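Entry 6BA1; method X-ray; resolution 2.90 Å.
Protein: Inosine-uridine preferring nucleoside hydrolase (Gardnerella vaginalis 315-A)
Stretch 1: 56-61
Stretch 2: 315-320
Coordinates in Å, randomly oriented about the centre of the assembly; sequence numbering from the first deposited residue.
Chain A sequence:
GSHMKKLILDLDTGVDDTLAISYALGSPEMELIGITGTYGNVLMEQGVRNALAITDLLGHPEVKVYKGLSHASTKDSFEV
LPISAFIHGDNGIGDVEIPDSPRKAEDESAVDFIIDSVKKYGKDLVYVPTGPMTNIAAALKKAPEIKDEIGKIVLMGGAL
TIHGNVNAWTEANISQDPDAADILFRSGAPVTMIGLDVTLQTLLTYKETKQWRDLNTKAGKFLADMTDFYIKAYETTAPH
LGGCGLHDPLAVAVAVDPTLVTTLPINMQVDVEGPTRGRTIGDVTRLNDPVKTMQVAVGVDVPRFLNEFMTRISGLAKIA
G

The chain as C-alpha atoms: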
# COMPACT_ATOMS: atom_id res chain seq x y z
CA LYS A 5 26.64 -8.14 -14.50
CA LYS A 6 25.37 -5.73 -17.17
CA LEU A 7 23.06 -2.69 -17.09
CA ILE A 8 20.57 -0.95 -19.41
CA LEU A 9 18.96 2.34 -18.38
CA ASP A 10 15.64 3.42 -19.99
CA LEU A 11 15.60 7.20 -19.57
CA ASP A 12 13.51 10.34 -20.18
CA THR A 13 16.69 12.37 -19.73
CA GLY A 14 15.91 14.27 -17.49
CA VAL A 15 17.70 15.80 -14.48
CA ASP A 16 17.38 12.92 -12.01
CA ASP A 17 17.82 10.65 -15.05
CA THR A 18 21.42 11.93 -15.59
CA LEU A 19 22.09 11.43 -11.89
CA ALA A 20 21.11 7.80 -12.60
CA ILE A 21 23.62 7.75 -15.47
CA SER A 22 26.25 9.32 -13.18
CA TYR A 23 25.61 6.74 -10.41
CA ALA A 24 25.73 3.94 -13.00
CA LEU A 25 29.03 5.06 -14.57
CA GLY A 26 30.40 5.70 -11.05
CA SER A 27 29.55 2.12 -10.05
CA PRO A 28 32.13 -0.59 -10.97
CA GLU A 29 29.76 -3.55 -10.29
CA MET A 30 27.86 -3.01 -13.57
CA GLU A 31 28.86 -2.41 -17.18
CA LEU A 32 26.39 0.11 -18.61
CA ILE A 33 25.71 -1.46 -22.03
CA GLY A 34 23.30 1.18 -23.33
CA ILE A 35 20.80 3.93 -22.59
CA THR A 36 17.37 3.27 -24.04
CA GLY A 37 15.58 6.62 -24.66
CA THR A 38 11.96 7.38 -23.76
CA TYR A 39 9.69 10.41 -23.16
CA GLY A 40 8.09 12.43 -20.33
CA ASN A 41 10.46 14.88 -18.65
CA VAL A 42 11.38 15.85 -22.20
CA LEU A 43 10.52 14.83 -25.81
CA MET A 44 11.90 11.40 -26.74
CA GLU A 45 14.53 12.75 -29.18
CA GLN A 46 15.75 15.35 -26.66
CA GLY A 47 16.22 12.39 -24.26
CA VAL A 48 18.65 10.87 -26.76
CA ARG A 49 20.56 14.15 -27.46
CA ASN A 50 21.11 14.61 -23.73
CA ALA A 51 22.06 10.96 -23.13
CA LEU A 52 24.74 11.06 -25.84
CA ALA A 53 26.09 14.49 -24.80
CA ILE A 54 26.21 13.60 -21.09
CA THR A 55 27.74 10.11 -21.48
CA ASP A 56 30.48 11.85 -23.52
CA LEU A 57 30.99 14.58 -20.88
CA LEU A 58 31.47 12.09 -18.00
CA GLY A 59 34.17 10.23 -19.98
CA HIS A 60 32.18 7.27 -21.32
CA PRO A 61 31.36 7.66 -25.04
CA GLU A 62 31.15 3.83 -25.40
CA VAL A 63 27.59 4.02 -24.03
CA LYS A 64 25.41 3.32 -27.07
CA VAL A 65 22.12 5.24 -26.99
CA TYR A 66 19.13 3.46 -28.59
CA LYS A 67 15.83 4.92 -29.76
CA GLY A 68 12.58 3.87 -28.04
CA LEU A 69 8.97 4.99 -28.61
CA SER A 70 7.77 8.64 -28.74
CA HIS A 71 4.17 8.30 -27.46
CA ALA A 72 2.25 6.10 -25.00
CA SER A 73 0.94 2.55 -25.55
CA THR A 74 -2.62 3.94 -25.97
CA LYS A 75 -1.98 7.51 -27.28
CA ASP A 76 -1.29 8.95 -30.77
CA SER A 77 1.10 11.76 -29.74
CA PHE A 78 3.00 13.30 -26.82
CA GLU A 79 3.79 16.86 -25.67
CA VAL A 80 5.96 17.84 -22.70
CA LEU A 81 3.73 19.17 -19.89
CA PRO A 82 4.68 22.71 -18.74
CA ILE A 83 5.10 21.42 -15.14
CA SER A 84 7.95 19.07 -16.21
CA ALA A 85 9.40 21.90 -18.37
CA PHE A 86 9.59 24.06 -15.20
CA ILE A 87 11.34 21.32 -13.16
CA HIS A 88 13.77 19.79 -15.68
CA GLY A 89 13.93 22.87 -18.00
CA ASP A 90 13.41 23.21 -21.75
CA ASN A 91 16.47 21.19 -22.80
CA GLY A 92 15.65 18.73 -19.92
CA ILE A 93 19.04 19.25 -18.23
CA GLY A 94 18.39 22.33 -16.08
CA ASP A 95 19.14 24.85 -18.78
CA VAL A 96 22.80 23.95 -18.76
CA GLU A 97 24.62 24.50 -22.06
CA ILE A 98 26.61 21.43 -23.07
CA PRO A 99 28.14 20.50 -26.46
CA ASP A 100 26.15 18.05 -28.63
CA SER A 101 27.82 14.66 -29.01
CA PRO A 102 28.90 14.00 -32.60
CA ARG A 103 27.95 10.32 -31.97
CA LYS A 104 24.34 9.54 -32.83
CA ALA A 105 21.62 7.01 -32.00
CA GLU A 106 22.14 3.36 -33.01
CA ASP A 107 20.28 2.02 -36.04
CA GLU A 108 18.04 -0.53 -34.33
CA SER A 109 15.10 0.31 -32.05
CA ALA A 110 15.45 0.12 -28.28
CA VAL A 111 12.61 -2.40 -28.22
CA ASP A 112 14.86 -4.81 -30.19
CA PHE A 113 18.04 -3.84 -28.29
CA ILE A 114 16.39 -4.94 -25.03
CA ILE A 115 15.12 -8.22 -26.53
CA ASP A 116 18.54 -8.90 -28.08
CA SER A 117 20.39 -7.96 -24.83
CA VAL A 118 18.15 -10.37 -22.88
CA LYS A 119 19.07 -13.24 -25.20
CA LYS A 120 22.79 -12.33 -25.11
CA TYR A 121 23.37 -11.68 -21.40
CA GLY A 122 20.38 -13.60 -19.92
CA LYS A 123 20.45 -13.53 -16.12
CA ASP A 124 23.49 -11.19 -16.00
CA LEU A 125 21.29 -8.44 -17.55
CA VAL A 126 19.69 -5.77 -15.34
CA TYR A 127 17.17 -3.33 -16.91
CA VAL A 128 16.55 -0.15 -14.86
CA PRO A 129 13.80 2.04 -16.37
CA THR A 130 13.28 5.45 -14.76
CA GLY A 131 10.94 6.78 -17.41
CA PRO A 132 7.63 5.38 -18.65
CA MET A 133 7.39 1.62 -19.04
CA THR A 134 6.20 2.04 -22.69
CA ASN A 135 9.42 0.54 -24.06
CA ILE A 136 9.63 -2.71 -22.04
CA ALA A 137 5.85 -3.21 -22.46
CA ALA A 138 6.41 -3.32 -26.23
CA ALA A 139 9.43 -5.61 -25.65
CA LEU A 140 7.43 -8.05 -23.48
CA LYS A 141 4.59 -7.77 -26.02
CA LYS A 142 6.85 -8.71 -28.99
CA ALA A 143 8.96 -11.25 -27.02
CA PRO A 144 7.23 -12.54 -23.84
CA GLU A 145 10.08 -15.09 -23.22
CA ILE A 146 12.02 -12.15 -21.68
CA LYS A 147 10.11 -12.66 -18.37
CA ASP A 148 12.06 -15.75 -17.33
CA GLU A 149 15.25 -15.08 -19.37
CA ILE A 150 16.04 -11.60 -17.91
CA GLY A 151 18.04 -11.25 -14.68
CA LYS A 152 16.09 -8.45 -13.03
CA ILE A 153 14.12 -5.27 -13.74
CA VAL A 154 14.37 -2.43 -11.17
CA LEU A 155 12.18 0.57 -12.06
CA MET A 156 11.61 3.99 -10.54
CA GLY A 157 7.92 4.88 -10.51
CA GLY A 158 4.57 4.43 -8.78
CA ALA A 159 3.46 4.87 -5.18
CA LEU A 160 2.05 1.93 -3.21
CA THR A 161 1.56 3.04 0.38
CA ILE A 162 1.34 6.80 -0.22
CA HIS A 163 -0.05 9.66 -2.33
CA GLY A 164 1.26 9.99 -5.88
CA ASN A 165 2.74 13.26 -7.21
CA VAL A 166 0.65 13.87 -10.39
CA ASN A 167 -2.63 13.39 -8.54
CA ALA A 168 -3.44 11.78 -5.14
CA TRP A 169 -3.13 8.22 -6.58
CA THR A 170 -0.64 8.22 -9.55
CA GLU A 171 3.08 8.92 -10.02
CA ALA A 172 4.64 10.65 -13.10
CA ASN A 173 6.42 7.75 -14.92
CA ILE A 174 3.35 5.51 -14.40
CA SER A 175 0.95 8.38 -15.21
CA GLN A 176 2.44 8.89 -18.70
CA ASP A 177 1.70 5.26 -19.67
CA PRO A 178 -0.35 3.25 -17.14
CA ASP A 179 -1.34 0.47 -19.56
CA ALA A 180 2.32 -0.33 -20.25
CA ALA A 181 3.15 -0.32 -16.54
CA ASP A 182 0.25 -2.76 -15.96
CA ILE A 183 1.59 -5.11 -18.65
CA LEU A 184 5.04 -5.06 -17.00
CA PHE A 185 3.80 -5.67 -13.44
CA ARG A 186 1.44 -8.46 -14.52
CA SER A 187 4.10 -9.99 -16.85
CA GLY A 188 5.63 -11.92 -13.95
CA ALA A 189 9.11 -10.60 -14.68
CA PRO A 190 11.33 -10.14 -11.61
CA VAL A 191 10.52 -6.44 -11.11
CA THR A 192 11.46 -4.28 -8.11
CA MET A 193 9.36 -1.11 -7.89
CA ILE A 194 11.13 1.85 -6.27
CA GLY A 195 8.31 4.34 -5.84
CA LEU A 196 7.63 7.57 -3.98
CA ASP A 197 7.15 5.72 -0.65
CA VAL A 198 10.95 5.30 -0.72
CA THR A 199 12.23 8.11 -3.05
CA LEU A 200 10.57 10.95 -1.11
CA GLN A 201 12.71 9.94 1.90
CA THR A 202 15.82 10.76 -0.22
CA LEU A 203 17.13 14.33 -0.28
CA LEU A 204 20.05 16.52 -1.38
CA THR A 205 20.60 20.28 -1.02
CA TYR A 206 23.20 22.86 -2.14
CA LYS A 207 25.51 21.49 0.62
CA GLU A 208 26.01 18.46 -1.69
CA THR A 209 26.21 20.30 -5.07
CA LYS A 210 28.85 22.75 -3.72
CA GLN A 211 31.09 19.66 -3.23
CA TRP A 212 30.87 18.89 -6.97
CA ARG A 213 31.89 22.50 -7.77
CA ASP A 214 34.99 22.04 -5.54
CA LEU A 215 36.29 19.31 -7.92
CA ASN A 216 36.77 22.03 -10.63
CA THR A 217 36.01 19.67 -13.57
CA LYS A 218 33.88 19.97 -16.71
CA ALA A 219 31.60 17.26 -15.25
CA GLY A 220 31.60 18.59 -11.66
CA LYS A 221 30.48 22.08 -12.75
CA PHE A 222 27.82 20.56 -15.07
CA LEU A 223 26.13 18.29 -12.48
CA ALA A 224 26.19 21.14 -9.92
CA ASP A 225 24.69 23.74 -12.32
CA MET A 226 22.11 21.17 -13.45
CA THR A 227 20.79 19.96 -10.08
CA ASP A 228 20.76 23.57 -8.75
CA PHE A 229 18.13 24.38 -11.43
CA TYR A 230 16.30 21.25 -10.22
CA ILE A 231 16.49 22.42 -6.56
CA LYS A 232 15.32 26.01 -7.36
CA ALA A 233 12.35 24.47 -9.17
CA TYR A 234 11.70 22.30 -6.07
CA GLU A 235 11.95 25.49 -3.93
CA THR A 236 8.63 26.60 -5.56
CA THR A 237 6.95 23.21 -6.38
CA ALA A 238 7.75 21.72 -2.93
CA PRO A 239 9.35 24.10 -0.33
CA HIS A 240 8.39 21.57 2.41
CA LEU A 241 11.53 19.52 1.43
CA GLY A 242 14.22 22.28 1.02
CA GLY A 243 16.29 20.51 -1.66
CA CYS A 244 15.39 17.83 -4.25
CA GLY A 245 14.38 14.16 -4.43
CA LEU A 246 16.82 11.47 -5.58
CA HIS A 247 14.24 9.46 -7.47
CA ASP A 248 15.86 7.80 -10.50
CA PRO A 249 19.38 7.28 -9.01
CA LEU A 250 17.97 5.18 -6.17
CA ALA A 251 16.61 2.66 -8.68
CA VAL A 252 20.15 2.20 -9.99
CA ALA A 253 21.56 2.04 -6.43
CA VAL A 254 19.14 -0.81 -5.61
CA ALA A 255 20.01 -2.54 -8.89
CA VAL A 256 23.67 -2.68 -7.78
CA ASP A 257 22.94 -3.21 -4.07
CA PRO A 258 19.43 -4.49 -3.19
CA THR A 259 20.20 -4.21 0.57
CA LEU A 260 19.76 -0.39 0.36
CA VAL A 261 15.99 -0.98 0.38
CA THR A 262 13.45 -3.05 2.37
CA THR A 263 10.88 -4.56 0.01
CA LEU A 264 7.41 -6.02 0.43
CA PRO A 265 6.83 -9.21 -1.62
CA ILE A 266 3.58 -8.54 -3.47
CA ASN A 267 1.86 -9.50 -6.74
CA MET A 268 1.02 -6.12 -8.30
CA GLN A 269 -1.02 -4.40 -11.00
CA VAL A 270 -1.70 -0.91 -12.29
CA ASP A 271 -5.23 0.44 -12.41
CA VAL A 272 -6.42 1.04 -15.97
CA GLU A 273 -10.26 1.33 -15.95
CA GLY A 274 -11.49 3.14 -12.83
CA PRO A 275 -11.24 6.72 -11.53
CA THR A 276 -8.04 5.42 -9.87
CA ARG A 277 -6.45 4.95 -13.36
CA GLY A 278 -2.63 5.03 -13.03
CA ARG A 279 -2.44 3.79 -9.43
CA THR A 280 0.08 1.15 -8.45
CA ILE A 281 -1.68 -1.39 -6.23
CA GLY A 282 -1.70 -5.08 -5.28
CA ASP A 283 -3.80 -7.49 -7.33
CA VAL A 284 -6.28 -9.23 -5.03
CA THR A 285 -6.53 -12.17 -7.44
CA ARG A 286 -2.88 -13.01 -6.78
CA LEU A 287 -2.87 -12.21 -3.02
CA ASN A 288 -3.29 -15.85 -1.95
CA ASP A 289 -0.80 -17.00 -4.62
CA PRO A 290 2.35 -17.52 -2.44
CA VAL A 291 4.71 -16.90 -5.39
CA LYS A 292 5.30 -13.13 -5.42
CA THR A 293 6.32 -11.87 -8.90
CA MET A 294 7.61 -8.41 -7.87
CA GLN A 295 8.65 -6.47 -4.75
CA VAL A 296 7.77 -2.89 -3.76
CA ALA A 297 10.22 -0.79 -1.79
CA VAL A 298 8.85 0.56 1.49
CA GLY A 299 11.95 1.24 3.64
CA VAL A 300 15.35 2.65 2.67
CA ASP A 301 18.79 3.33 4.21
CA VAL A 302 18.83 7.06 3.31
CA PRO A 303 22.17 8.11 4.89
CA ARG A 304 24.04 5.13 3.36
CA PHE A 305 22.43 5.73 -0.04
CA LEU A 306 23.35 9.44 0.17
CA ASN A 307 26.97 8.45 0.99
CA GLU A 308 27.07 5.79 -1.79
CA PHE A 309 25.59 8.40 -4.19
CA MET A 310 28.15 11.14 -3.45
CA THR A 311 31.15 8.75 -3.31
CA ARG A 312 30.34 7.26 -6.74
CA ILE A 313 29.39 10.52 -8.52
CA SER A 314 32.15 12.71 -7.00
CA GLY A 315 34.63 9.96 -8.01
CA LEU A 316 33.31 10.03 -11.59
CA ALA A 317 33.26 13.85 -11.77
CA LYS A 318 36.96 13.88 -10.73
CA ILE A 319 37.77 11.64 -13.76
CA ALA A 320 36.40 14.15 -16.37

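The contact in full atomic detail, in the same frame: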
# COMPACT_ATOMS: atom_id res chain seq x y z
N ASP A 56 29.22 11.26 -23.04
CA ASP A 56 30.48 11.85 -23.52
C ASP A 56 31.16 12.67 -22.42
O ASP A 56 32.30 12.40 -22.07
CB ASP A 56 30.25 12.74 -24.75
CG ASP A 56 30.07 11.96 -26.04
OD1 ASP A 56 29.75 10.75 -26.00
OD2 ASP A 56 30.23 12.57 -27.12
N LEU A 57 30.43 13.65 -21.87
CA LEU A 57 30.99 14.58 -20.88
C LEU A 57 31.61 13.90 -19.65
O LEU A 57 32.63 14.36 -19.14
CB LEU A 57 29.94 15.59 -20.41
CG LEU A 57 30.48 16.80 -19.62
CD1 LEU A 57 30.98 17.87 -20.56
CD2 LEU A 57 29.42 17.36 -18.70
N LEU A 58 31.00 12.81 -19.19
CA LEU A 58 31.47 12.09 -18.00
C LEU A 58 32.69 11.18 -18.26
O LEU A 58 33.32 10.68 -17.32
CB LEU A 58 30.32 11.28 -17.39
CG LEU A 58 29.10 12.11 -16.94
CD1 LEU A 58 27.89 11.22 -16.73
CD2 LEU A 58 29.41 12.90 -15.68
N GLY A 59 33.00 10.99 -19.54
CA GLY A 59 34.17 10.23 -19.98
C GLY A 59 33.86 8.83 -20.45
O GLY A 59 34.74 7.96 -20.42
N HIS A 60 32.62 8.59 -20.90
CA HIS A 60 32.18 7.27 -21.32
C HIS A 60 31.37 7.35 -22.62
O HIS A 60 30.16 7.14 -22.61
CB HIS A 60 31.38 6.59 -20.21
CG HIS A 60 32.22 6.22 -19.02
ND1 HIS A 60 32.64 7.16 -18.10
CD2 HIS A 60 32.73 5.04 -18.62
CE1 HIS A 60 33.37 6.56 -17.17
NE2 HIS A 60 33.42 5.27 -17.46
N PRO A 61 32.05 7.64 -23.75
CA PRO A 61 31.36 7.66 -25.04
C PRO A 61 31.13 6.28 -25.67
O PRO A 61 30.67 6.23 -26.80
CB PRO A 61 32.30 8.50 -25.93
CG PRO A 61 33.46 8.90 -25.08
CD PRO A 61 33.48 7.96 -23.92
N GLY A 315 33.53 10.73 -7.41
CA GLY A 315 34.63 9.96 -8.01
C GLY A 315 34.65 10.01 -9.53
O GLY A 315 35.72 10.10 -10.14
N LEU A 316 33.46 9.93 -10.14
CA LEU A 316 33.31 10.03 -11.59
C LEU A 316 33.57 11.44 -12.11
O LEU A 316 34.21 11.61 -13.15
CB LEU A 316 31.91 9.60 -12.02
CG LEU A 316 31.69 9.47 -13.53
CD1 LEU A 316 32.42 8.24 -14.06
CD2 LEU A 316 30.21 9.42 -13.86
N ALA A 317 33.05 12.45 -11.40
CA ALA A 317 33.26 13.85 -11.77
C ALA A 317 34.74 14.27 -11.72
O ALA A 317 35.16 15.12 -12.50
CB ALA A 317 32.42 14.76 -10.89
N LYS A 318 35.50 13.68 -10.80
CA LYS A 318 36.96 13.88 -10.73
C LYS A 318 37.69 13.35 -11.97
O LYS A 318 38.68 13.93 -12.40
CB LYS A 318 37.54 13.22 -9.47
N ILE A 319 37.19 12.26 -12.55
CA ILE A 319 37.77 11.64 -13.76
C ILE A 319 37.63 12.48 -15.05
O ILE A 319 38.52 12.42 -15.90
CB ILE A 319 37.26 10.17 -13.92
CG1 ILE A 319 38.15 9.23 -13.07
CG2 ILE A 319 37.24 9.69 -15.38
CD1 ILE A 319 37.52 7.89 -12.75
N ALA A 320 36.55 13.24 -15.21
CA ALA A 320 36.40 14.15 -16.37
C ALA A 320 36.95 15.55 -16.07
O ALA A 320 36.49 16.55 -16.62
CB ALA A 320 34.95 14.21 -16.80

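The end of a helix and the loop after it (56-61) pack against the C-terminal stretch 315-320, largely helical, through van der Waals contact alone; no hydrogen bond crosses between the stretches, and together they bury 251 Å². Asp56 lies out of reach of the second stretch, with its carboxylate oxygens hydrogen-bonded elsewhere in the structure; its backbone O instead accepts a hydrogen bond from Gly59 N (3.0 Å), which helps fix the turn. Leu57 contributes chiefly through its backbone: Leu57 O lies 3.3 Å from Ala320 CB, while its CA-to-CB bond points sideways and the side chain (t, p) stays farther off. The small methyl of Ala320, CB, points toward stretch 1 and also lies 3.9 Å from Leu58 O. Leu58 and Ala320 are the closest pair of CA atoms, 5.6 Å apart. Buried Leu58 (m, t) makes the apolar contact between side chains, its CB 4.0 Å from CD2 of Leu316. Leu316 (t, p) is buried as well and points toward the first stretch, so two branched aliphatic side chains shield each other from solvent. At the exposed margin, Ile319 CG2 reaches to 4.5 Å from Leu58 O, a looser contact. Gly59 leaves helical geometry with positive phi (102°) in a Schellman motif. Glycine suits this place because a CB would be jammed against the preceding carbonyl O; such a CB would also point toward the second stretch, 4.1 Å from Ile319 CG2. Beyond the turn, His60 (chi1 m) leaves the backbone sideways, but the end of its side chain comes nearer, bringing CE1 to 3.7 Å from Leu316 CD1. Leu316 thus meets both Leu58 and His60, its two methyls each supplying one of these closest approaches. The carbon CE1 gives the ring a nonpolar point of contact with the leucine methyl at this partly exposed position. Pro61 carries the chain out of reach of the second stretch.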